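Local atomic coordinates of probable chitinase A (Chromobacterium violaceum, PDB entry 4TX8), a protein that probably hydrolyses internal glycosidic bonds of chitin as a family 18 glycoside hydrolase, and probably also binds the polysaccharide. Residues 253-258 with 288-293; 107-112 with 394-399; 136-141 with 177-182. All blocks are in the same frame, centred on the assembly; numbering follows the deposited sequence.

Contact 1. Residues 253-258 with 288-293. With CA (calcium ion), chain D.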
ATOM      1  N   SER A 253      -9.727  -1.172   2.434  1.00 23.14           N
ATOM      2  CA  SER A 253      -8.915  -0.913   1.256  1.00 24.88           C
ATOM      3  C   SER A 253      -8.546  -2.206   0.546  1.00 25.73           C
ATOM      4  O   SER A 253      -8.572  -3.286   1.137  1.00 24.79           O
ATOM      5  CB  SER A 253      -7.649  -0.137   1.621  1.00 24.91           C
ATOM      6  OG  SER A 253      -6.808  -0.894   2.471  1.00 23.82           O
ATOM      7  N   MET A 254      -8.217  -2.081  -0.733  1.00 21.28           N
ATOM      8  CA  MET A 254      -7.793  -3.212  -1.544  1.00 22.48           C
ATOM      9  C   MET A 254      -6.530  -2.849  -2.300  1.00 29.16           C
ATOM     10  O   MET A 254      -6.405  -1.737  -2.813  1.00 25.19           O
ATOM     11  CB  MET A 254      -8.881  -3.621  -2.536  1.00 20.39           C
ATOM     12  CG  MET A 254     -10.233  -3.913  -1.915  1.00 24.31           C
ATOM     13  SD  MET A 254     -11.468  -4.151  -3.204  1.00 27.00           S
ATOM     14  CE  MET A 254     -12.932  -4.460  -2.203  1.00 22.98           C
ATOM     15  N   ALA A 255      -5.599  -3.792  -2.382  1.00 25.52           N
ATOM     16  CA  ALA A 255      -4.375  -3.559  -3.137  1.00 23.35           C
ATOM     17  C   ALA A 255      -4.071  -4.692  -4.114  1.00 23.37           C
ATOM     18  O   ALA A 255      -3.016  -5.310  -4.029  1.00 21.52           O
ATOM     19  CB  ALA A 255      -3.202  -3.361  -2.184  1.00 21.68           C
ATOM     20  N   PRO A 256      -4.985  -4.958  -5.058  1.00 24.92           N
ATOM     21  CA  PRO A 256      -4.705  -6.042  -6.003  1.00 24.50           C
ATOM     22  C   PRO A 256      -3.759  -5.606  -7.119  1.00 25.55           C
ATOM     23  O   PRO A 256      -3.703  -4.426  -7.457  1.00 25.36           O
ATOM     24  CB  PRO A 256      -6.088  -6.382  -6.557  1.00 23.77           C
ATOM     25  CG  PRO A 256      -6.840  -5.107  -6.472  1.00 24.87           C
ATOM     26  CD  PRO A 256      -6.277  -4.306  -5.336  1.00 25.66           C
ATOM     27  N   GLU A 257      -3.014  -6.559  -7.668  1.00 22.75           N
ATOM     28  CA  GLU A 257      -2.149  -6.304  -8.812  1.00 22.47           C
ATOM     29  C   GLU A 257      -3.013  -6.091 -10.048  1.00 24.08           C
ATOM     30  O   GLU A 257      -4.087  -6.683 -10.159  1.00 21.94           O
ATOM     31  CB  GLU A 257      -1.175  -7.465  -9.002  1.00 23.73           C
ATOM     32  CG  GLU A 257      -0.396  -7.777  -7.733  1.00 27.87           C
ATOM     33  CD  GLU A 257       0.456  -9.025  -7.840  1.00 34.49           C
ATOM     34  OE1 GLU A 257       1.128  -9.210  -8.876  1.00 39.87           O
ATOM     35  OE2 GLU A 257       0.453  -9.823  -6.879  1.00 32.07           O
ATOM     36  N   HIS A 258      -2.555  -5.258 -10.979  1.00 22.79           N
ATOM     37  CA  HIS A 258      -3.444  -4.819 -12.055  1.00 23.92           C
ATOM     38  C   HIS A 258      -3.971  -5.927 -12.993  1.00 22.28           C
ATOM     39  O   HIS A 258      -5.050  -5.756 -13.560  1.00 23.30           O
ATOM     40  CB  HIS A 258      -2.787  -3.685 -12.873  1.00 22.59           C
ATOM     41  CG  HIS A 258      -1.639  -4.101 -13.741  1.00 27.69           C
ATOM     42  ND1 HIS A 258      -1.795  -4.882 -14.866  1.00 28.56           N
ATOM     43  CD2 HIS A 258      -0.324  -3.777 -13.690  1.00 26.68           C
ATOM     44  CE1 HIS A 258      -0.621  -5.054 -15.448  1.00 27.50           C
ATOM     45  NE2 HIS A 258       0.288  -4.392 -14.754  1.00 29.68           N
ATOM     46  N   VAL A 288     -10.861   2.922  -0.228  1.00 23.38           N
ATOM     47  CA  VAL A 288      -9.958   3.214  -1.337  1.00 24.17           C
ATOM     48  C   VAL A 288      -9.387   1.932  -1.936  1.00 27.12           C
ATOM     49  O   VAL A 288      -9.030   1.002  -1.218  1.00 27.04           O
ATOM     50  CB  VAL A 288      -8.789   4.149  -0.902  1.00 26.35           C
ATOM     51  CG1 VAL A 288      -7.992   3.539   0.243  1.00 19.49           C
ATOM     52  CG2 VAL A 288      -7.875   4.464  -2.084  1.00 22.85           C
ATOM     53  N   ILE A 289      -9.332   1.867  -3.260  1.00 24.91           N
ATOM     54  CA  ILE A 289      -8.568   0.813  -3.904  1.00 22.63           C
ATOM     55  C   ILE A 289      -7.322   1.427  -4.521  1.00 24.76           C
ATOM     56  O   ILE A 289      -7.398   2.399  -5.271  1.00 23.98           O
ATOM     57  CB  ILE A 289      -9.379   0.056  -4.979  1.00 26.32           C
ATOM     58  CG1 ILE A 289      -8.473  -0.945  -5.704  1.00 22.21           C
ATOM     59  CG2 ILE A 289     -10.034   1.021  -5.967  1.00 25.23           C
ATOM     60  CD1 ILE A 289      -9.199  -1.849  -6.671  1.00 22.60           C
ATOM     61  N   HIS A 290      -6.166   0.882  -4.164  1.00 25.14           N
ATOM     62  CA  HIS A 290      -4.914   1.317  -4.759  1.00 24.19           C
ATOM     63  C   HIS A 290      -4.234   0.130  -5.421  1.00 25.89           C
ATOM     64  O   HIS A 290      -3.512  -0.640  -4.779  1.00 24.47           O
ATOM     65  CB  HIS A 290      -4.002   1.970  -3.718  1.00 18.36           C
ATOM     66  CG  HIS A 290      -4.146   1.406  -2.339  1.00 19.11           C
ATOM     67  ND1 HIS A 290      -3.939   0.075  -2.052  1.00 21.31           N
ATOM     68  CD2 HIS A 290      -4.466   2.000  -1.164  1.00 20.16           C
ATOM     69  CE1 HIS A 290      -4.129  -0.130  -0.758  1.00 22.38           C
ATOM     70  NE2 HIS A 290      -4.448   1.022  -0.198  1.00 22.65           N
ATOM     71  N   VAL A 291      -4.498  -0.018  -6.712  1.00 23.37           N
ATOM     72  CA  VAL A 291      -3.944  -1.103  -7.502  1.00 22.93           C
ATOM     73  C   VAL A 291      -2.419  -1.014  -7.514  1.00 23.29           C
ATOM     74  O   VAL A 291      -1.845   0.073  -7.547  1.00 23.45           O
ATOM     75  CB  VAL A 291      -4.513  -1.079  -8.941  1.00 25.72           C
ATOM     76  CG1 VAL A 291      -3.629  -1.851  -9.909  1.00 25.82           C
ATOM     77  CG2 VAL A 291      -5.929  -1.633  -8.949  1.00 21.77           C
ATOM     78  N   GLN A 292      -1.768  -2.167  -7.441  1.00 19.60           N
ATOM     79  CA  GLN A 292      -0.318  -2.226  -7.509  1.00 23.09           C
ATOM     80  C   GLN A 292       0.129  -2.165  -8.966  1.00 24.21           C
ATOM     81  O   GLN A 292      -0.056  -3.110  -9.728  1.00 25.27           O
ATOM     82  CB  GLN A 292       0.196  -3.495  -6.817  1.00 22.22           C
ATOM     83  CG  GLN A 292      -0.122  -3.528  -5.317  1.00 25.91           C
ATOM     84  CD  GLN A 292       0.078  -4.896  -4.681  1.00 33.81           C
ATOM     85  OE1 GLN A 292       0.399  -5.870  -5.355  1.00 48.17           O
ATOM     86  NE2 GLN A 292      -0.109  -4.968  -3.368  1.00 29.24           N
ATOM     87  N   TYR A 293       0.701  -1.034  -9.355  1.00 21.13           N
ATOM     88  CA  TYR A 293       1.196  -0.879 -10.714  1.00 24.20           C
ATOM     89  C   TYR A 293       2.678  -1.221 -10.778  1.00 25.52           C
ATOM     90  O   TYR A 293       3.484  -0.454 -11.306  1.00 30.16           O
ATOM     91  CB  TYR A 293       0.937   0.539 -11.219  1.00 20.90           C
ATOM     92  CG  TYR A 293      -0.534   0.870 -11.275  1.00 23.46           C
ATOM     93  CD1 TYR A 293      -1.317   0.452 -12.342  1.00 23.58           C
ATOM     94  CD2 TYR A 293      -1.147   1.588 -10.255  1.00 23.67           C
ATOM     95  CE1 TYR A 293      -2.672   0.743 -12.394  1.00 22.49           C
ATOM     96  CE2 TYR A 293      -2.495   1.883 -10.299  1.00 24.50           C
ATOM     97  CZ  TYR A 293      -3.252   1.460 -11.370  1.00 23.99           C
ATOM     98  OH  TYR A 293      -4.596   1.757 -11.412  1.00 27.34           O
TER
HETATM   99 CA    CA D 503      -2.009  -7.496  -3.893  1.00 48.70          CA
HETATM  100  O   HOH W   1       0.070  -8.947  -4.127  1.00 35.16           O

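Contact 2. Residues 107-112 with 394-399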
ATOM      1  N   HIS A 107      -6.437  13.903   0.245  1.00 28.07           N
ATOM      2  CA  HIS A 107      -5.348  13.475  -0.616  1.00 29.09           C
ATOM      3  C   HIS A 107      -4.329  12.741   0.242  1.00 29.01           C
ATOM      4  O   HIS A 107      -3.488  13.356   0.897  1.00 30.07           O
ATOM      5  CB  HIS A 107      -4.735  14.668  -1.343  1.00 29.31           C
ATOM      6  CG  HIS A 107      -5.729  15.447  -2.143  1.00 33.84           C
ATOM      7  ND1 HIS A 107      -5.893  16.809  -2.011  1.00 36.92           N
ATOM      8  CD2 HIS A 107      -6.631  15.049  -3.072  1.00 34.08           C
ATOM      9  CE1 HIS A 107      -6.846  17.218  -2.828  1.00 37.02           C
ATOM     10  NE2 HIS A 107      -7.310  16.170  -3.485  1.00 37.49           N
ATOM     11  N   ALA A 108      -4.426  11.417   0.235  1.00 27.88           N
ATOM     12  CA  ALA A 108      -3.737  10.593   1.218  1.00 26.34           C
ATOM     13  C   ALA A 108      -2.457   9.962   0.691  1.00 27.45           C
ATOM     14  O   ALA A 108      -2.358   9.613  -0.487  1.00 27.82           O
ATOM     15  CB  ALA A 108      -4.679   9.506   1.724  1.00 22.04           C
ATOM     16  N   LEU A 109      -1.479   9.833   1.581  1.00 26.37           N
ATOM     17  CA  LEU A 109      -0.315   8.992   1.344  1.00 24.11           C
ATOM     18  C   LEU A 109      -0.506   7.723   2.165  1.00 24.14           C
ATOM     19  O   LEU A 109      -0.542   7.771   3.397  1.00 21.05           O
ATOM     20  CB  LEU A 109       0.984   9.702   1.736  1.00 25.75           C
ATOM     21  CG  LEU A 109       2.295   9.365   1.005  1.00 29.71           C
ATOM     22  CD1 LEU A 109       3.486   9.492   1.947  1.00 26.51           C
ATOM     23  CD2 LEU A 109       2.286   7.997   0.328  1.00 25.54           C
ATOM     24  N   VAL A 110      -0.646   6.596   1.476  1.00 24.20           N
ATOM     25  CA  VAL A 110      -0.852   5.304   2.116  1.00 21.64           C
ATOM     26  C   VAL A 110       0.433   4.491   2.045  1.00 23.36           C
ATOM     27  O   VAL A 110       1.049   4.402   0.985  1.00 23.71           O
ATOM     28  CB  VAL A 110      -1.999   4.517   1.443  1.00 21.61           C
ATOM     29  CG1 VAL A 110      -2.171   3.150   2.093  1.00 19.28           C
ATOM     30  CG2 VAL A 110      -3.298   5.314   1.492  1.00 22.83           C
ATOM     31  N   GLY A 111       0.842   3.906   3.167  1.00 19.64           N
ATOM     32  CA  GLY A 111       2.051   3.103   3.193  1.00 17.43           C
ATOM     33  C   GLY A 111       1.954   1.886   4.091  1.00 22.92           C
ATOM     34  O   GLY A 111       1.189   1.875   5.060  1.00 22.57           O
ATOM     35  N   TYR A 112       2.735   0.859   3.768  1.00 20.09           N
ATOM     36  CA  TYR A 112       2.759  -0.366   4.557  1.00 22.66           C
ATOM     37  C   TYR A 112       3.881  -0.344   5.589  1.00 25.53           C
ATOM     38  O   TYR A 112       5.026  -0.020   5.276  1.00 23.57           O
ATOM     39  CB  TYR A 112       2.912  -1.592   3.653  1.00 18.68           C
ATOM     40  CG  TYR A 112       1.678  -1.915   2.844  1.00 19.56           C
ATOM     41  CD1 TYR A 112       1.383  -1.217   1.678  1.00 20.48           C
ATOM     42  CD2 TYR A 112       0.798  -2.911   3.257  1.00 18.92           C
ATOM     43  CE1 TYR A 112       0.247  -1.505   0.940  1.00 23.21           C
ATOM     44  CE2 TYR A 112      -0.337  -3.211   2.523  1.00 19.73           C
ATOM     45  CZ  TYR A 112      -0.609  -2.503   1.369  1.00 22.95           C
ATOM     46  OH  TYR A 112      -1.737  -2.800   0.643  1.00 22.36           O
ATOM     47  N   VAL A 394      -2.033   8.324  -3.268  1.00 23.50           N
ATOM     48  CA  VAL A 394      -0.905   7.441  -3.549  1.00 22.29           C
ATOM     49  C   VAL A 394      -0.694   6.382  -2.464  1.00 24.44           C
ATOM     50  O   VAL A 394      -0.738   6.685  -1.270  1.00 25.71           O
ATOM     51  CB  VAL A 394       0.404   8.257  -3.704  1.00 23.21           C
ATOM     52  CG1 VAL A 394       1.593   7.347  -3.998  1.00 18.98           C
ATOM     53  CG2 VAL A 394       0.258   9.314  -4.796  1.00 23.75           C
ATOM     54  N   MET A 395      -0.471   5.140  -2.888  1.00 20.82           N
ATOM     55  CA  MET A 395      -0.039   4.078  -1.982  1.00 19.88           C
ATOM     56  C   MET A 395       1.372   3.637  -2.342  1.00 25.21           C
ATOM     57  O   MET A 395       1.743   3.639  -3.517  1.00 24.15           O
ATOM     58  CB  MET A 395      -1.000   2.882  -2.037  1.00 18.05           C
ATOM     59  CG  MET A 395      -0.564   1.657  -1.226  1.00 23.25           C
ATOM     60  SD  MET A 395       0.602   0.562  -2.088  1.00 26.21           S
ATOM     61  CE  MET A 395      -0.517  -0.622  -2.850  1.00 25.26           C
ATOM     62  N   THR A 396       2.151   3.248  -1.330  1.00 24.07           N
ATOM     63  CA  THR A 396       3.495   2.718  -1.554  1.00 25.39           C
ATOM     64  C   THR A 396       3.868   1.546  -0.669  1.00 23.45           C
ATOM     65  O   THR A 396       3.554   1.527   0.519  1.00 21.88           O
ATOM     66  CB  THR A 396       4.591   3.770  -1.308  1.00 30.56           C
ATOM     67  OG1 THR A 396       3.997   5.029  -0.979  1.00 46.69           O
ATOM     68  CG2 THR A 396       5.458   3.898  -2.512  1.00 28.88           C
ATOM     69  N   TRP A 397       4.572   0.591  -1.263  1.00 19.44           N
ATOM     70  CA  TRP A 397       5.401  -0.335  -0.513  1.00 21.06           C
ATOM     71  C   TRP A 397       6.812   0.239  -0.518  1.00 20.94           C
ATOM     72  O   TRP A 397       7.450   0.249  -1.565  1.00 20.74           O
ATOM     73  CB  TRP A 397       5.388  -1.725  -1.145  1.00 19.24           C
ATOM     74  CG  TRP A 397       6.121  -2.759  -0.354  1.00 21.58           C
ATOM     75  CD1 TRP A 397       7.433  -3.113  -0.475  1.00 21.23           C
ATOM     76  CD2 TRP A 397       5.578  -3.578   0.687  1.00 21.62           C
ATOM     77  NE1 TRP A 397       7.742  -4.106   0.426  1.00 21.51           N
ATOM     78  CE2 TRP A 397       6.620  -4.407   1.155  1.00 22.09           C
ATOM     79  CE3 TRP A 397       4.313  -3.692   1.269  1.00 20.24           C
ATOM     80  CZ2 TRP A 397       6.435  -5.333   2.177  1.00 24.63           C
ATOM     81  CZ3 TRP A 397       4.132  -4.616   2.288  1.00 21.72           C
ATOM     82  CH2 TRP A 397       5.187  -5.424   2.730  1.00 22.52           C
ATOM     83  N   SER A 398       7.315   0.721   0.619  1.00 21.70           N
ATOM     84  CA  SER A 398       6.649   0.654   1.913  1.00 21.72           C
ATOM     85  C   SER A 398       7.143   1.784   2.806  1.00 25.63           C
ATOM     86  O   SER A 398       8.099   2.480   2.465  1.00 27.26           O
ATOM     87  CB  SER A 398       6.929  -0.685   2.596  1.00 21.20           C
ATOM     88  OG  SER A 398       8.318  -0.812   2.874  1.00 22.32           O
ATOM     89  N   ILE A 399       6.505   1.944   3.961  1.00 20.36           N
ATOM     90  CA  ILE A 399       6.959   2.893   4.968  1.00 23.15           C
ATOM     91  C   ILE A 399       8.390   2.573   5.415  1.00 24.43           C
ATOM     92  O   ILE A 399       9.234   3.467   5.525  1.00 25.66           O
ATOM     93  CB  ILE A 399       6.011   2.899   6.188  1.00 23.67           C
ATOM     94  CG1 ILE A 399       4.622   3.395   5.767  1.00 19.48           C
ATOM     95  CG2 ILE A 399       6.581   3.747   7.318  1.00 18.87           C
ATOM     96  CD1 ILE A 399       3.650   3.566   6.915  1.00 21.02           C
TER

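Contact 3. Residues 136-141 with 177-182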
ATOM      1  N   ILE A 136      -1.608   4.235   7.723  1.00 22.97           N
ATOM      2  CA  ILE A 136      -0.555   3.293   8.072  1.00 22.20           C
ATOM      3  C   ILE A 136      -1.104   1.873   8.020  1.00 24.18           C
ATOM      4  O   ILE A 136      -1.944   1.495   8.836  1.00 24.74           O
ATOM      5  CB  ILE A 136       0.014   3.585   9.471  1.00 23.34           C
ATOM      6  CG1 ILE A 136       0.485   5.040   9.557  1.00 29.25           C
ATOM      7  CG2 ILE A 136       1.146   2.629   9.793  1.00 21.25           C
ATOM      8  CD1 ILE A 136       0.744   5.519  10.969  1.00 29.97           C
ATOM      9  N   VAL A 137      -0.637   1.093   7.052  1.00 22.61           N
ATOM     10  CA  VAL A 137      -1.156  -0.255   6.856  1.00 21.50           C
ATOM     11  C   VAL A 137      -0.224  -1.304   7.445  1.00 23.55           C
ATOM     12  O   VAL A 137       0.868  -1.535   6.927  1.00 23.56           O
ATOM     13  CB  VAL A 137      -1.376  -0.569   5.370  1.00 21.42           C
ATOM     14  CG1 VAL A 137      -2.088  -1.899   5.221  1.00 20.86           C
ATOM     15  CG2 VAL A 137      -2.173   0.541   4.704  1.00 18.41           C
ATOM     16  N   VAL A 138      -0.669  -1.941   8.522  1.00 22.76           N
ATOM     17  CA  VAL A 138       0.136  -2.931   9.224  1.00 22.22           C
ATOM     18  C   VAL A 138       0.209  -4.245   8.446  1.00 22.22           C
ATOM     19  O   VAL A 138      -0.811  -4.877   8.167  1.00 24.39           O
ATOM     20  CB  VAL A 138      -0.419  -3.190  10.636  1.00 24.89           C
ATOM     21  CG1 VAL A 138       0.329  -4.335  11.300  1.00 22.70           C
ATOM     22  CG2 VAL A 138      -0.322  -1.921  11.477  1.00 23.01           C
ATOM     23  N   ALA A 139       1.429  -4.640   8.098  1.00 19.61           N
ATOM     24  CA  ALA A 139       1.674  -5.815   7.270  1.00 21.73           C
ATOM     25  C   ALA A 139       2.511  -6.859   8.015  1.00 26.09           C
ATOM     26  O   ALA A 139       3.682  -6.609   8.295  1.00 29.17           O
ATOM     27  CB  ALA A 139       2.376  -5.398   5.992  1.00 21.17           C
ATOM     28  N   PHE A 140       1.951  -8.029   8.320  1.00 25.66           N
ATOM     29  CA  PHE A 140       0.605  -8.438   7.925  1.00 23.04           C
ATOM     30  C   PHE A 140      -0.077  -9.212   9.045  1.00 28.09           C
ATOM     31  O   PHE A 140       0.543  -9.534  10.057  1.00 28.60           O
ATOM     32  CB  PHE A 140       0.642  -9.339   6.687  1.00 21.80           C
ATOM     33  CG  PHE A 140       1.202  -8.687   5.461  1.00 22.66           C
ATOM     34  CD1 PHE A 140       0.369  -8.015   4.577  1.00 20.89           C
ATOM     35  CD2 PHE A 140       2.554  -8.775   5.170  1.00 21.95           C
ATOM     36  CE1 PHE A 140       0.881  -7.422   3.431  1.00 21.07           C
ATOM     37  CE2 PHE A 140       3.073  -8.185   4.024  1.00 24.61           C
ATOM     38  CZ  PHE A 140       2.235  -7.509   3.156  1.00 22.65           C
ATOM     39  N   ALA A 141      -1.347  -9.541   8.837  1.00 27.86           N
ATOM     40  CA  ALA A 141      -2.013 -10.551   9.648  1.00 26.82           C
ATOM     41  C   ALA A 141      -1.622 -11.931   9.125  1.00 29.88           C
ATOM     42  O   ALA A 141      -1.145 -12.056   7.995  1.00 29.02           O
ATOM     43  CB  ALA A 141      -3.525 -10.368   9.615  1.00 25.80           C
ATOM     44  N   VAL A 177      -5.053   3.537  10.915  1.00 24.28           N
ATOM     45  CA  VAL A 177      -4.180   2.384  11.084  1.00 25.54           C
ATOM     46  C   VAL A 177      -4.971   1.120  10.786  1.00 25.64           C
ATOM     47  O   VAL A 177      -5.878   0.756  11.534  1.00 24.08           O
ATOM     48  CB  VAL A 177      -3.593   2.307  12.504  1.00 25.08           C
ATOM     49  CG1 VAL A 177      -2.614   1.144  12.608  1.00 22.00           C
ATOM     50  CG2 VAL A 177      -2.910   3.620  12.874  1.00 22.88           C
ATOM     51  N   VAL A 178      -4.639   0.456   9.686  1.00 23.31           N
ATOM     52  CA  VAL A 178      -5.431  -0.687   9.257  1.00 27.90           C
ATOM     53  C   VAL A 178      -4.574  -1.951   9.174  1.00 27.53           C
ATOM     54  O   VAL A 178      -3.356  -1.884   9.011  1.00 26.16           O
ATOM     55  CB  VAL A 178      -6.133  -0.397   7.897  1.00 37.78           C
ATOM     56  CG1 VAL A 178      -6.069   1.091   7.575  1.00 38.55           C
ATOM     57  CG2 VAL A 178      -5.534  -1.207   6.768  1.00 37.78           C
ATOM     58  N   LEU A 179      -5.223  -3.102   9.317  1.00 25.84           N
ATOM     59  CA  LEU A 179      -4.541  -4.387   9.303  1.00 27.03           C
ATOM     60  C   LEU A 179      -4.628  -5.017   7.922  1.00 27.06           C
ATOM     61  O   LEU A 179      -5.721  -5.198   7.393  1.00 27.08           O
ATOM     62  CB  LEU A 179      -5.152  -5.320  10.350  1.00 25.94           C
ATOM     63  CG  LEU A 179      -4.537  -6.715  10.440  1.00 26.17           C
ATOM     64  CD1 LEU A 179      -3.056  -6.612  10.763  1.00 24.19           C
ATOM     65  CD2 LEU A 179      -5.261  -7.560  11.478  1.00 23.04           C
ATOM     66  N   SER A 180      -3.485  -5.351   7.332  1.00 25.59           N
ATOM     67  CA  SER A 180      -3.489  -5.936   5.997  1.00 25.24           C
ATOM     68  C   SER A 180      -3.485  -7.460   6.020  1.00 25.90           C
ATOM     69  O   SER A 180      -2.766  -8.089   6.799  1.00 25.47           O
ATOM     70  CB  SER A 180      -2.294  -5.446   5.180  1.00 25.65           C
ATOM     71  OG  SER A 180      -2.330  -5.995   3.873  1.00 21.12           O
ATOM     72  N   LEU A 181      -4.302  -8.039   5.152  1.00 26.23           N
ATOM     73  CA  LEU A 181      -4.292  -9.473   4.917  1.00 24.61           C
ATOM     74  C   LEU A 181      -3.397  -9.762   3.721  1.00 25.66           C
ATOM     75  O   LEU A 181      -3.702  -9.347   2.600  1.00 24.33           O
ATOM     76  CB  LEU A 181      -5.708  -9.993   4.662  1.00 30.77           C
ATOM     77  CG  LEU A 181      -6.615 -10.371   5.836  1.00 36.39           C
ATOM     78  CD1 LEU A 181      -6.405  -9.474   7.044  1.00 37.88           C
ATOM     79  CD2 LEU A 181      -8.064 -10.319   5.384  1.00 34.13           C
ATOM     80  N   GLY A 182      -2.293 -10.461   3.959  1.00 23.04           N
ATOM     81  CA  GLY A 182      -1.360 -10.774   2.893  1.00 21.04           C
ATOM     82  C   GLY A 182      -0.039 -11.307   3.420  1.00 23.46           C
ATOM     83  O   GLY A 182       0.034 -11.821   4.536  1.00 22.85           O
TER
HETATM   84  O   HOH W   2       1.268 -12.917   6.414  1.00 19.16           O
HETATM   85  O   HOH W   3      -2.843 -12.565   6.039  1.00 30.69           O

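Contact 1. Residues 253-258 with 288-293
M254 and H290 share one of the three backbone hydrogen bonds that tie residues 253-258 to 288-293. M254 N donates to V288 O, and M254 O accepts H290 N at 3.0 Å. Beyond M254 the first chain leaves the strand, yet P256 O still receives Q292 N at 3.0 Å. S253 OG turns to another partner, D216. The contact joins two neighbouring parallel strands of a beta-alpha-beta unit in the GH18 TIM barrel, 251-254 and 288-292, where their C-terminal ends meet a metal site. A255 O binds the calcium ion at 2.4 Å, in company with D218 and E220. A water ligand of the metal is hydrogen-bonded to E257 OE2 at 2.9 Å, while E257 OE1 is held by N296. Q292 extends beside the calcium with CG anti to its own carbonyl carbon (chi1 -63°) and an extended chain; its NE2 bonds to D218, and its OE1 lies 3.2 Å from E257 CG. The amide and carboxylate planes of these two residues are only 25° apart. Side-chain packing fills the flanks. A255 CB sits at the edge of the H290 imidazole, in its plane and 3.5 Å from ND1. P256 and I289 meet at about a right angle, CG to CD1 at 4.0 Å. Farther along, V291 CG1 touches H258 CB at 3.6 Å and, within its own segment, lies over the rim of one face of the Y293 ring.

Contact 2. Residues 107-112 with 394-399
Y112 meets W397 where the first strand of the GH18 (beta/alpha)8 barrel, 108-114, pairs in parallel with the last, 393-397, and closes the ring. Packing is dense at this end. Y112 CB and CG press on the tryptophan rim, CB lying 3.5 Å from W397 CE3, with ring planes inclined at 46°. M395, bent at chi2 and chi3, brings SD to the edge of the phenol, 3.7 Å from Y112 CE1, a Met-aromatic contact in the ring plane. Y112 OH is bonded to D216. W397 is only partly buried: it rests against H114, and a citrate ion, probably from crystallisation, lies beside it. The peptide linking W397 to S398 is cis, as in other GH18 chitinases. The opposite end is sparser: A108 offers mainly its carbonyl, which accepts V394 N at 3.1 Å, and L109 CD2 just reaches V394 CG1. Midway along the strand, V110 bonds to 393-397 through both N (to V394 O, 2.7 Å) and O (from T396 N, 2.8 Å), whereas Y112 N to T396 O is weak. Without a G111 side chain, I399 CG1 approaches G111 C to 3.5 Å, and I399 N donates to Y112 O at 2.8 Å.

Contact 3. Residues 136-141 with 177-182
F140 lays its ring against the backbone of G182: G182 C stands 3.4 Å above one face, offset toward the rim, and A139 CB covers the opposite face over its centre. The peptide between A139 and F140 is cis. At the ring edge S180 OG comes within 3.4 Å of F140 CD1; it points there because OG is anti to the backbone N (chi1 -178°), and its hydrogen bond goes to D216. The backbones run in parallel, crossing at -33°. V178 N bonds to I136 O, V138 N to V178 O at 2.7 Å and S180 N to V138 O at 2.8 Å. S180 O then receives A141 N at 2.9 Å, one residue later than regular pairing would give. V137 CG1 packs on S180 CB at 3.6 Å on the face shared with V178. On the other face A141 CB meets L179 CD2 at 3.8 Å, and V138 CG1 touches L179 CD1; L179 and L181 continue onto helix 193-210. S180 and G182 belong to the SxGG signature of GH18 barrels, here set beside D216 of the DxxDxDxE motif, and the cis peptide before F140 is likewise characteristic of this family.

In the fold
From the N terminus, residues 107-112 form the first barrel strand and pair with 394-399 only near the end of the chain, so contact 2 closes a loop spanning nearly the whole GH18 fold. Both other contacts nest within it, in series: contact 3 joins 136-141 to 177-182 and is complete before contact 1 brings 253-258 to 288-293. Strand 135-143 also neighbours strand 108-114, with G111 O probably bonded to V137 N, so contacts 2 and 3 are continuous in one sheet. Contact 1 lies across the barrel interior from these: A255 CB packs on Y112 OH and H290 on M395. Strand 214-218, between strands 176-182 and 251-254, links contact 3 to contact 1.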